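Local coordinates for sugar kinase (Agrobacterium tumefaciens, PDB 2RBC), which probably phosphorylates a sugar or related carbohydrate at the expense of ATP, as a ribokinase-like member of the pfkB kinase family, at residues A[43-48]-A[58-63]; A[47-52]-A[124-129]; A[131-136]-A[269-274]. One frame throughout, in Å; residues are numbered along the deposited sequence.

Interaction 1: A[43-48]-A[58-63]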
loop_
_atom_site.group_PDB
_atom_site.type_symbol
_atom_site.label_atom_id
_atom_site.label_comp_id
_atom_site.label_asym_id
_atom_site.label_seq_id
_atom_site.Cartn_x
_atom_site.Cartn_y
_atom_site.Cartn_z
ATOM N N LEU A 43 -6.167 -1.370 -3.222
ATOM C CA LEU A 43 -7.188 -0.559 -3.853
ATOM C C LEU A 43 -7.976 0.122 -2.759
ATOM O O LEU A 43 -8.610 -0.551 -1.958
ATOM C CB LEU A 43 -8.146 -1.419 -4.708
ATOM C CG LEU A 43 -7.547 -2.437 -5.686
ATOM C CD1 LEU A 43 -8.676 -3.101 -6.451
ATOM C CD2 LEU A 43 -6.537 -1.762 -6.619
ATOM N N PHE A 44 -7.884 1.454 -2.713
ATOM C CA PHE A 44 -8.509 2.278 -1.709
ATOM C C PHE A 44 -9.671 2.987 -2.382
ATOM O O PHE A 44 -9.447 3.791 -3.280
ATOM C CB PHE A 44 -7.542 3.373 -1.210
ATOM C CG PHE A 44 -6.358 2.861 -0.447
ATOM C CD1 PHE A 44 -6.427 2.686 0.921
ATOM C CD2 PHE A 44 -5.149 2.640 -1.087
ATOM C CE1 PHE A 44 -5.332 2.252 1.638
ATOM C CE2 PHE A 44 -4.033 2.238 -0.355
ATOM C CZ PHE A 44 -4.141 2.022 0.986
ATOM N N ARG A 45 -10.889 2.686 -1.945
ATOM C CA ARG A 45 -12.120 3.234 -2.541
ATOM C C ARG A 45 -12.510 4.467 -1.742
ATOM O O ARG A 45 -12.706 4.403 -0.526
ATOM C CB ARG A 45 -13.215 2.173 -2.526
ATOM C CG ARG A 45 -14.231 2.318 -3.609
ATOM C CD ARG A 45 -15.299 1.322 -3.409
ATOM N NE ARG A 45 -16.309 1.398 -4.463
ATOM C CZ ARG A 45 -17.333 0.572 -4.559
ATOM N NH1 ARG A 45 -17.507 -0.379 -3.674
ATOM N NH2 ARG A 45 -18.203 0.700 -5.558
ATOM N N VAL A 46 -12.532 5.604 -2.418
ATOM C CA VAL A 46 -12.783 6.881 -1.791
ATOM C C VAL A 46 -13.959 7.587 -2.494
ATOM O O VAL A 46 -14.311 7.225 -3.606
ATOM C CB VAL A 46 -11.535 7.763 -1.852
ATOM C CG1 VAL A 46 -10.365 7.095 -1.091
ATOM C CG2 VAL A 46 -11.146 8.071 -3.323
ATOM N N ALA A 47 -14.568 8.572 -1.826
ATOM C CA ALA A 47 -15.643 9.363 -2.433
ATOM C C ALA A 47 -15.000 10.299 -3.443
ATOM O O ALA A 47 -15.193 10.170 -4.658
ATOM C CB ALA A 47 -16.390 10.141 -1.383
ATOM N N ASP A 48 -14.170 11.191 -2.931
ATOM C CA ASP A 48 -13.522 12.189 -3.748
ATOM C C ASP A 48 -12.039 11.916 -3.881
ATOM O O ASP A 48 -11.324 11.743 -2.882
ATOM C CB ASP A 48 -13.704 13.576 -3.126
ATOM C CG ASP A 48 -15.164 13.984 -3.031
ATOM O OD1 ASP A 48 -15.952 13.591 -3.921
ATOM O OD2 ASP A 48 -15.519 14.696 -2.069
ATOM N N PRO A 58 -10.538 6.143 3.151
ATOM C CA PRO A 58 -11.198 5.185 2.268
ATOM C C PRO A 58 -12.415 4.545 2.927
ATOM O O PRO A 58 -12.414 4.326 4.134
ATOM C CB PRO A 58 -10.130 4.114 2.049
ATOM C CG PRO A 58 -9.272 4.171 3.312
ATOM C CD PRO A 58 -9.344 5.580 3.815
ATOM N N TYR A 59 -13.432 4.207 2.154
ATOM C CA TYR A 59 -14.532 3.486 2.757
ATOM C C TYR A 59 -14.479 2.008 2.506
ATOM O O TYR A 59 -15.197 1.267 3.159
ATOM C CB TYR A 59 -15.894 4.065 2.391
ATOM C CG TYR A 59 -16.210 4.110 0.943
ATOM C CD1 TYR A 59 -16.849 3.052 0.316
ATOM C CD2 TYR A 59 -15.956 5.256 0.217
ATOM C CE1 TYR A 59 -17.187 3.129 -1.041
ATOM C CE2 TYR A 59 -16.268 5.341 -1.122
ATOM C CZ TYR A 59 -16.888 4.289 -1.753
ATOM O OH TYR A 59 -17.161 4.409 -3.115
ATOM N N GLU A 60 -13.618 1.573 1.598
ATOM C CA GLU A 60 -13.413 0.165 1.325
ATOM C C GLU A 60 -11.964 0.003 0.898
ATOM O O GLU A 60 -11.432 0.866 0.207
ATOM C CB GLU A 60 -14.355 -0.295 0.207
ATOM C CG GLU A 60 -14.387 -1.764 -0.000
ATOM C CD GLU A 60 -15.484 -2.197 -0.950
ATOM O OE1 GLU A 60 -16.290 -1.337 -1.365
ATOM O OE2 GLU A 60 -15.505 -3.390 -1.269
ATOM N N VAL A 61 -11.311 -1.059 1.356
ATOM C CA VAL A 61 -9.905 -1.330 0.982
ATOM C C VAL A 61 -9.779 -2.810 0.612
ATOM O O VAL A 61 -10.209 -3.677 1.362
ATOM C CB VAL A 61 -8.896 -0.950 2.114
ATOM C CG1 VAL A 61 -7.446 -1.274 1.716
ATOM C CG2 VAL A 61 -9.051 0.536 2.518
ATOM N N LEU A 62 -9.175 -3.086 -0.535
ATOM C CA LEU A 62 -8.954 -4.460 -1.009
ATOM C C LEU A 62 -7.511 -4.613 -1.417
ATOM O O LEU A 62 -7.006 -3.831 -2.224
ATOM C CB LEU A 62 -9.836 -4.776 -2.219
ATOM C CG LEU A 62 -9.788 -6.171 -2.918
ATOM C CD1 LEU A 62 -10.313 -7.286 -1.989
ATOM C CD2 LEU A 62 -10.499 -6.184 -4.252
ATOM N N GLN A 63 -6.862 -5.626 -0.849
ATOM C CA GLN A 63 -5.562 -6.072 -1.299
ATOM C C GLN A 63 -5.705 -7.304 -2.156
ATOM O O GLN A 63 -6.282 -8.301 -1.720
ATOM C CB GLN A 63 -4.657 -6.349 -0.124
ATOM C CG GLN A 63 -4.346 -5.084 0.657
ATOM C CD GLN A 63 -3.203 -5.263 1.648
ATOM O OE1 GLN A 63 -3.353 -5.938 2.642
ATOM N NE2 GLN A 63 -2.080 -4.620 1.386
#
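The Y59 ring lies against the backbone and side-chain base of R45: R45 O and CB are over one face, and the backbone N of A47 lies at the ring edge, 3.7 Å from CE2. The R45 guanidinium meets E60 at its edge, while the F44 ring takes P58 CG near its own plane, 4.0 Å from CD1. These groups flank an antiparallel ladder in the four-stranded mixed sheet that packs against the second subunit and probably serves as the lid, as in ribokinase relatives. The R45 chain, extended beyond CG with CG anti to the backbone N (chi1 -152°), runs alongside E60 to a salt bridge, NH1 to OE1 2.8 Å. OE1 lies in the guanidinium plane and is met on its syn side, 26° out of the carboxylate plane. On the F44 side of the sheet, V61 CG2 touches CD1 of that ring at 3.7 Å, and V136 and F138 of the second subunit pack onto F44 and V61. Among the backbone bonds, Y59 N reaches R45 O at 2.8 Å. L43 and L62 form a hydrogen-bonded pair, and L43 O, besides the N-H of L62, receives the CA-H of V61 with CA at 3.3 Å.

Interaction 2: A[47-52]-A[124-129]; sequences ADMPKG and TIIIDN. With EDO (1,2-ethanediol), chain H.
A47 and N129 make the one direct hydrogen bond between the loop 47-52 and the end of strand 121-127, a central strand of the four-stranded sheet of this ribokinase-like fold. N129 N donates to A47 O at 3.0 Å, close to linear at the hydrogen (168°), and so extends the pairing of strands 39-45 and 121-127 past their ends. The N129 side chain turns back over the same carbonyl, with CG 3.0 Å from A47 O, although neither amide atom is hydrogen-bonded to that oxygen.

Water carries the other polar links. One molecule accepts from N129 ND2 at 2.8 Å and donates to D48 OD1, joining two side chains that do not bond directly. A second accepts from M49 N and donates to D128 OD2 at 2.6 Å, tying the loop backbone to a carboxylate whose other oxygen, OD1, is held by the backbone N-H groups of R130 and E132.

Van der Waals packing completes the contact. M49, a selenomethionine, crosses D128 at about a right angle and bends at chi2 and chi3 (63° and 77°), which brings the methyl CE back to 3.5 Å from I126 O and puts SE in apolar contact with I126 CG2 at 4.2 Å. L134 of the same chain also touches M49. P50 faces L134 of the second subunit, so the loop also reaches the dimer interface; on the strand side, the apolar partner of P50 is again I126, with P50 CD resting 4.1 Å from I126 CG2.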
loop_
_atom_site.group_PDB
_atom_site.type_symbol
_atom_site.label_atom_id
_atom_site.label_comp_id
_atom_site.label_asym_id
_atom_site.label_seq_id
_atom_site.Cartn_x
_atom_site.Cartn_y
_atom_site.Cartn_z
ATOM N N ALA A 47 -14.568 8.572 -1.826
ATOM C CA ALA A 47 -15.643 9.363 -2.433
ATOM C C ALA A 47 -15.000 10.299 -3.443
ATOM O O ALA A 47 -15.193 10.170 -4.658
ATOM C CB ALA A 47 -16.390 10.141 -1.383
ATOM N N ASP A 48 -14.170 11.191 -2.931
ATOM C CA ASP A 48 -13.522 12.189 -3.748
ATOM C C ASP A 48 -12.039 11.916 -3.881
ATOM O O ASP A 48 -11.324 11.743 -2.882
ATOM C CB ASP A 48 -13.704 13.576 -3.126
ATOM C CG ASP A 48 -15.164 13.984 -3.031
ATOM O OD1 ASP A 48 -15.952 13.591 -3.921
ATOM O OD2 ASP A 48 -15.519 14.696 -2.069
HETATM N N MSE A 49 -11.594 11.919 -5.130
HETATM C CA MSE A 49 -10.193 11.891 -5.471
HETATM C C MSE A 49 -9.416 12.996 -4.749
HETATM O O MSE A 49 -9.788 14.152 -4.819
HETATM C CB MSE A 49 -10.051 12.060 -6.981
HETATM C CG MSE A 49 -8.674 11.755 -7.496
HETATM SE SE MSE A 49 -8.208 9.873 -7.175
HETATM C CE MSE A 49 -9.221 8.959 -8.600
ATOM N N PRO A 50 -8.337 12.639 -4.033
ATOM C CA PRO A 50 -7.512 13.676 -3.466
ATOM C C PRO A 50 -6.865 14.530 -4.542
ATOM O O PRO A 50 -6.693 14.086 -5.670
ATOM C CB PRO A 50 -6.446 12.897 -2.687
ATOM C CG PRO A 50 -6.414 11.595 -3.304
ATOM C CD PRO A 50 -7.823 11.310 -3.680
ATOM N N LYS A 51 -6.503 15.743 -4.159
ATOM C CA LYS A 51 -6.012 16.747 -5.085
ATOM C C LYS A 51 -4.773 17.425 -4.528
ATOM O O LYS A 51 -4.462 18.559 -4.885
ATOM C CB LYS A 51 -7.117 17.803 -5.342
ATOM C CG LYS A 51 -8.414 17.243 -5.980
ATOM C CD LYS A 51 -8.161 16.600 -7.365
ATOM C CE LYS A 51 -9.337 15.748 -7.873
ATOM N NZ LYS A 51 -10.649 16.472 -7.966
ATOM N N GLY A 52 -4.052 16.733 -3.657
ATOM C CA GLY A 52 -2.878 17.316 -3.039
ATOM C C GLY A 52 -2.707 16.746 -1.667
ATOM O O GLY A 52 -3.443 15.835 -1.266
ATOM N N THR A 124 -0.291 1.137 -5.045
ATOM C CA THR A 124 -1.497 1.730 -4.484
ATOM C C THR A 124 -2.356 2.291 -5.625
ATOM O O THR A 124 -1.848 3.009 -6.500
ATOM C CB THR A 124 -1.195 2.803 -3.449
ATOM O OG1 THR A 124 -0.878 2.163 -2.206
ATOM C CG2 THR A 124 -2.382 3.757 -3.241
ATOM N N ILE A 125 -3.643 1.957 -5.606
ATOM C CA ILE A 125 -4.603 2.546 -6.536
ATOM C C ILE A 125 -5.746 3.142 -5.730
ATOM O O ILE A 125 -6.373 2.447 -4.956
ATOM C CB ILE A 125 -5.121 1.543 -7.577
ATOM C CG1 ILE A 125 -3.951 0.861 -8.286
ATOM C CG2 ILE A 125 -6.003 2.257 -8.607
ATOM C CD1 ILE A 125 -4.327 -0.200 -9.317
ATOM N N ILE A 126 -5.968 4.446 -5.892
ATOM C CA ILE A 126 -7.040 5.181 -5.209
ATOM C C ILE A 126 -8.123 5.378 -6.267
ATOM O O ILE A 126 -7.862 6.009 -7.296
ATOM C CB ILE A 126 -6.551 6.517 -4.635
ATOM C CG1 ILE A 126 -5.349 6.293 -3.675
ATOM C CG2 ILE A 126 -7.697 7.255 -3.908
ATOM C CD1 ILE A 126 -4.522 7.513 -3.390
ATOM N N ILE A 127 -9.299 4.794 -6.015
ATOM C CA ILE A 127 -10.424 4.763 -6.936
ATOM C C ILE A 127 -11.592 5.574 -6.334
ATOM O O ILE A 127 -12.153 5.210 -5.284
ATOM C CB ILE A 127 -10.857 3.313 -7.190
ATOM C CG1 ILE A 127 -9.637 2.438 -7.503
ATOM C CG2 ILE A 127 -11.880 3.240 -8.282
ATOM C CD1 ILE A 127 -9.945 0.997 -7.816
ATOM N N ASP A 128 -11.916 6.706 -6.970
ATOM C CA ASP A 128 -12.964 7.600 -6.473
ATOM C C ASP A 128 -14.348 7.084 -6.858
ATOM O O ASP A 128 -14.486 6.001 -7.465
ATOM C CB ASP A 128 -12.728 9.081 -6.881
ATOM C CG ASP A 128 -12.896 9.335 -8.381
ATOM O OD1 ASP A 128 -13.316 8.422 -9.103
ATOM O OD2 ASP A 128 -12.585 10.461 -8.826
ATOM N N ASN A 129 -15.387 7.815 -6.462
ATOM C CA ASN A 129 -16.745 7.363 -6.775
ATOM C C ASN A 129 -17.190 7.633 -8.220
ATOM O O ASN A 129 -18.327 7.340 -8.569
ATOM C CB ASN A 129 -17.757 7.895 -5.769
ATOM C CG ASN A 129 -17.885 9.406 -5.800
ATOM O OD1 ASN A 129 -17.517 10.073 -6.778
ATOM N ND2 ASN A 129 -18.399 9.953 -4.717
HETATM C C1 EDO H . -0.684 0.017 0.345
HETATM O O1 EDO H . -0.404 0.537 1.656
HETATM C C2 EDO H . 0.544 0.096 -0.572
HETATM O O2 EDO H . 0.169 0.091 -1.962
HETATM O O HOH W 1 -18.888 12.582 -4.070
HETATM O O HOH W 2 -13.180 12.507 -7.358
#

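Interaction 3: A[131-136]-A[269-274]. With EDO (1,2-ethanediol), chain L.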
loop_
_atom_site.group_PDB
_atom_site.type_symbol
_atom_site.label_atom_id
_atom_site.label_comp_id
_atom_site.label_asym_id
_atom_site.label_seq_id
_atom_site.Cartn_x
_atom_site.Cartn_y
_atom_site.Cartn_z
ATOM N N GLY A 131 -15.246 6.021 -10.372
ATOM C CA GLY A 131 -14.431 4.935 -10.920
ATOM C C GLY A 131 -13.123 5.388 -11.561
ATOM O O GLY A 131 -12.441 4.582 -12.187
ATOM N N GLU A 132 -12.763 6.663 -11.406
ATOM C CA GLU A 132 -11.473 7.150 -11.873
ATOM C C GLU A 132 -10.393 6.716 -10.894
ATOM O O GLU A 132 -10.690 6.515 -9.716
ATOM C CB GLU A 132 -11.483 8.669 -11.981
ATOM C CG GLU A 132 -12.401 9.150 -13.086
ATOM C CD GLU A 132 -12.269 10.630 -13.357
ATOM O OE1 GLU A 132 -11.925 11.403 -12.419
ATOM O OE2 GLU A 132 -12.520 11.013 -14.523
ATOM N N ARG A 133 -9.152 6.617 -11.381
ATOM C CA ARG A 133 -8.026 6.057 -10.617
ATOM C C ARG A 133 -6.767 6.906 -10.561
ATOM O O ARG A 133 -6.388 7.541 -11.546
ATOM C CB ARG A 133 -7.612 4.747 -11.230
ATOM C CG ARG A 133 -8.748 3.817 -11.481
ATOM C CD ARG A 133 -8.256 2.410 -11.614
ATOM N NE ARG A 133 -7.656 2.117 -12.905
ATOM C CZ ARG A 133 -8.341 1.886 -14.023
ATOM N NH1 ARG A 133 -9.661 1.974 -14.057
ATOM N NH2 ARG A 133 -7.684 1.591 -15.120
ATOM N N LEU A 134 -6.103 6.865 -9.408
ATOM C CA LEU A 134 -4.746 7.377 -9.241
ATOM C C LEU A 134 -3.858 6.176 -8.840
ATOM O O LEU A 134 -4.152 5.502 -7.841
ATOM C CB LEU A 134 -4.697 8.485 -8.206
ATOM C CG LEU A 134 -3.306 8.827 -7.654
ATOM C CD1 LEU A 134 -2.317 9.258 -8.743
ATOM C CD2 LEU A 134 -3.424 9.876 -6.552
ATOM N N ILE A 135 -2.817 5.899 -9.635
ATOM C CA ILE A 135 -1.937 4.750 -9.412
ATOM C C ILE A 135 -0.531 5.201 -9.021
ATOM O O ILE A 135 0.034 6.144 -9.596
ATOM C CB ILE A 135 -1.861 3.807 -10.643
ATOM C CG1 ILE A 135 -0.974 2.583 -10.342
ATOM C CG2 ILE A 135 -1.329 4.567 -11.852
ATOM C CD1 ILE A 135 -1.139 1.433 -11.307
ATOM N N VAL A 136 0.014 4.525 -8.015
ATOM C CA VAL A 136 1.351 4.776 -7.529
ATOM C C VAL A 136 1.998 3.397 -7.505
ATOM O O VAL A 136 1.767 2.586 -6.616
ATOM C CB VAL A 136 1.378 5.472 -6.153
ATOM C CG1 VAL A 136 2.788 5.896 -5.829
ATOM C CG2 VAL A 136 0.402 6.674 -6.134
ATOM N N VAL A 269 -18.569 0.498 -13.004
ATOM C CA VAL A 269 -18.156 0.728 -11.610
ATOM C C VAL A 269 -16.620 0.764 -11.413
ATOM O O VAL A 269 -16.081 1.619 -10.680
ATOM C CB VAL A 269 -18.769 -0.362 -10.685
ATOM C CG1 VAL A 269 -18.338 -0.189 -9.242
ATOM C CG2 VAL A 269 -20.275 -0.334 -10.790
ATOM N N ASP A 270 -15.930 -0.176 -12.037
ATOM C CA ASP A 270 -14.481 -0.301 -11.908
ATOM C C ASP A 270 -13.939 -1.010 -13.130
ATOM O O ASP A 270 -14.114 -2.205 -13.286
ATOM C CB ASP A 270 -14.125 -1.013 -10.600
ATOM C CG ASP A 270 -12.627 -1.212 -10.410
ATOM O OD1 ASP A 270 -11.824 -0.670 -11.190
ATOM O OD2 ASP A 270 -12.265 -1.945 -9.474
ATOM N N THR A 271 -13.295 -0.259 -14.016
ATOM C CA THR A 271 -12.773 -0.833 -15.247
ATOM C C THR A 271 -11.357 -1.410 -15.061
ATOM O O THR A 271 -10.799 -1.945 -15.976
ATOM C CB THR A 271 -12.737 0.200 -16.375
ATOM O OG1 THR A 271 -11.798 1.211 -16.023
ATOM C CG2 THR A 271 -14.095 0.816 -16.616
ATOM N N LEU A 272 -10.789 -1.331 -13.859
ATOM C CA LEU A 272 -9.462 -1.920 -13.623
ATOM C C LEU A 272 -9.495 -3.403 -13.974
ATOM O O LEU A 272 -10.384 -4.108 -13.530
ATOM C CB LEU A 272 -9.064 -1.685 -12.153
ATOM C CG LEU A 272 -7.673 -2.097 -11.704
ATOM C CD1 LEU A 272 -6.582 -1.425 -12.529
ATOM C CD2 LEU A 272 -7.518 -1.774 -10.200
ATOM N N ALA A 273 -8.550 -3.859 -14.803
ATOM C CA ALA A 273 -8.433 -5.292 -15.208
ATOM C C ALA A 273 -9.394 -5.755 -16.313
ATOM O O ALA A 273 -9.412 -6.931 -16.654
ATOM C CB ALA A 273 -8.533 -6.235 -13.971
ATOM N N ALA A 274 -10.214 -4.853 -16.843
ATOM C CA ALA A 274 -11.237 -5.197 -17.840
ATOM C C ALA A 274 -10.570 -5.838 -19.056
ATOM O O ALA A 274 -10.946 -6.916 -19.494
ATOM C CB ALA A 274 -12.051 -3.952 -18.239
HETATM C C1 EDO L . -10.723 3.009 -18.447
HETATM O O1 EDO L . -11.454 3.579 -17.346
HETATM C C2 EDO L . -9.212 3.003 -18.172
HETATM O O2 EDO L . -8.670 1.664 -18.187
HETATM O O HOH W 3 -13.784 2.745 -13.544
HETATM O O HOH W 4 -11.300 1.964 -11.123
#
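R133 lays one face of its guanidinium over L272, whose CA stands 3.9 Å above the plane near the rim of the group and whose CD1 comes within 3.7 Å of NE. A bend at chi3 (-78°) turns the head of the arginine across the loop 269-274. At the edge of the same group, NH1 donates to T271 OG1 at 3.0 Å, with the oxygen 8° out of the guanidinium plane. An ethanediol molecule, probably from the crystallisation liquor, spans the two residues: its O2 accepts from R133 NH2, while its O1 is hydrogen-bonded to T271 OG1 at 2.7 Å.

R133 opens strand 133-138, the outermost strand of the four-stranded sheet within this chain, whose L134 and I135 pair in a parallel ladder with a strand of the second subunit. Opposite it, from D270 the chain reads DTLAAGD, a version of the pfkB-family signature DTxGAGD; in relatives this region shapes the anion hole at the start of a helix and supplies the catalytic aspartate. Here a type II turn from T271 to A274 leads into helix 274-287 with A273 at the N-cap position. D270 OD1 accepts from L272 N at 2.9 Å, an Asx turn in which the N-H comes from above the carboxylate plane. D270 OD2 is taken by the backbone N-H groups of G311 and G312, so both oxygens fix the aspartate against the surrounding backbone.

G131 joins this network through water. One molecule donates to G131 O at 2.6 Å and accepts from T271 N; another donates to both G131 O and D270 OD1 and makes only a weak bond with R133 NH1. G131, with positive phi (69°), also brings its CA to 3.7 Å from V269 O.

All three interactions meet on the four-stranded sheet, the probable lid. Interactions 1 and 2, their centres 8 Å apart, share A47 and D48 and are stitched together where F44 N and O pair with I125 O and I127 N, each at 2.9 Å. Strand 121-127 pairs on its other side with strand 133-138, so interaction 2 connects to interaction 3 through T124 O and V136 N (2.8 Å). Interaction 3 joins this sheet to the signature loop before helix 274-287, probably part of the active site. Interaction 1 reaches the same loop directly, L43 CD2 packing 3.7 Å from L272 CD2. The L272 side chain comes within about 4 Å of a bound glycerol, probably from the crystallisation liquor. All three contacts touch the second subunit.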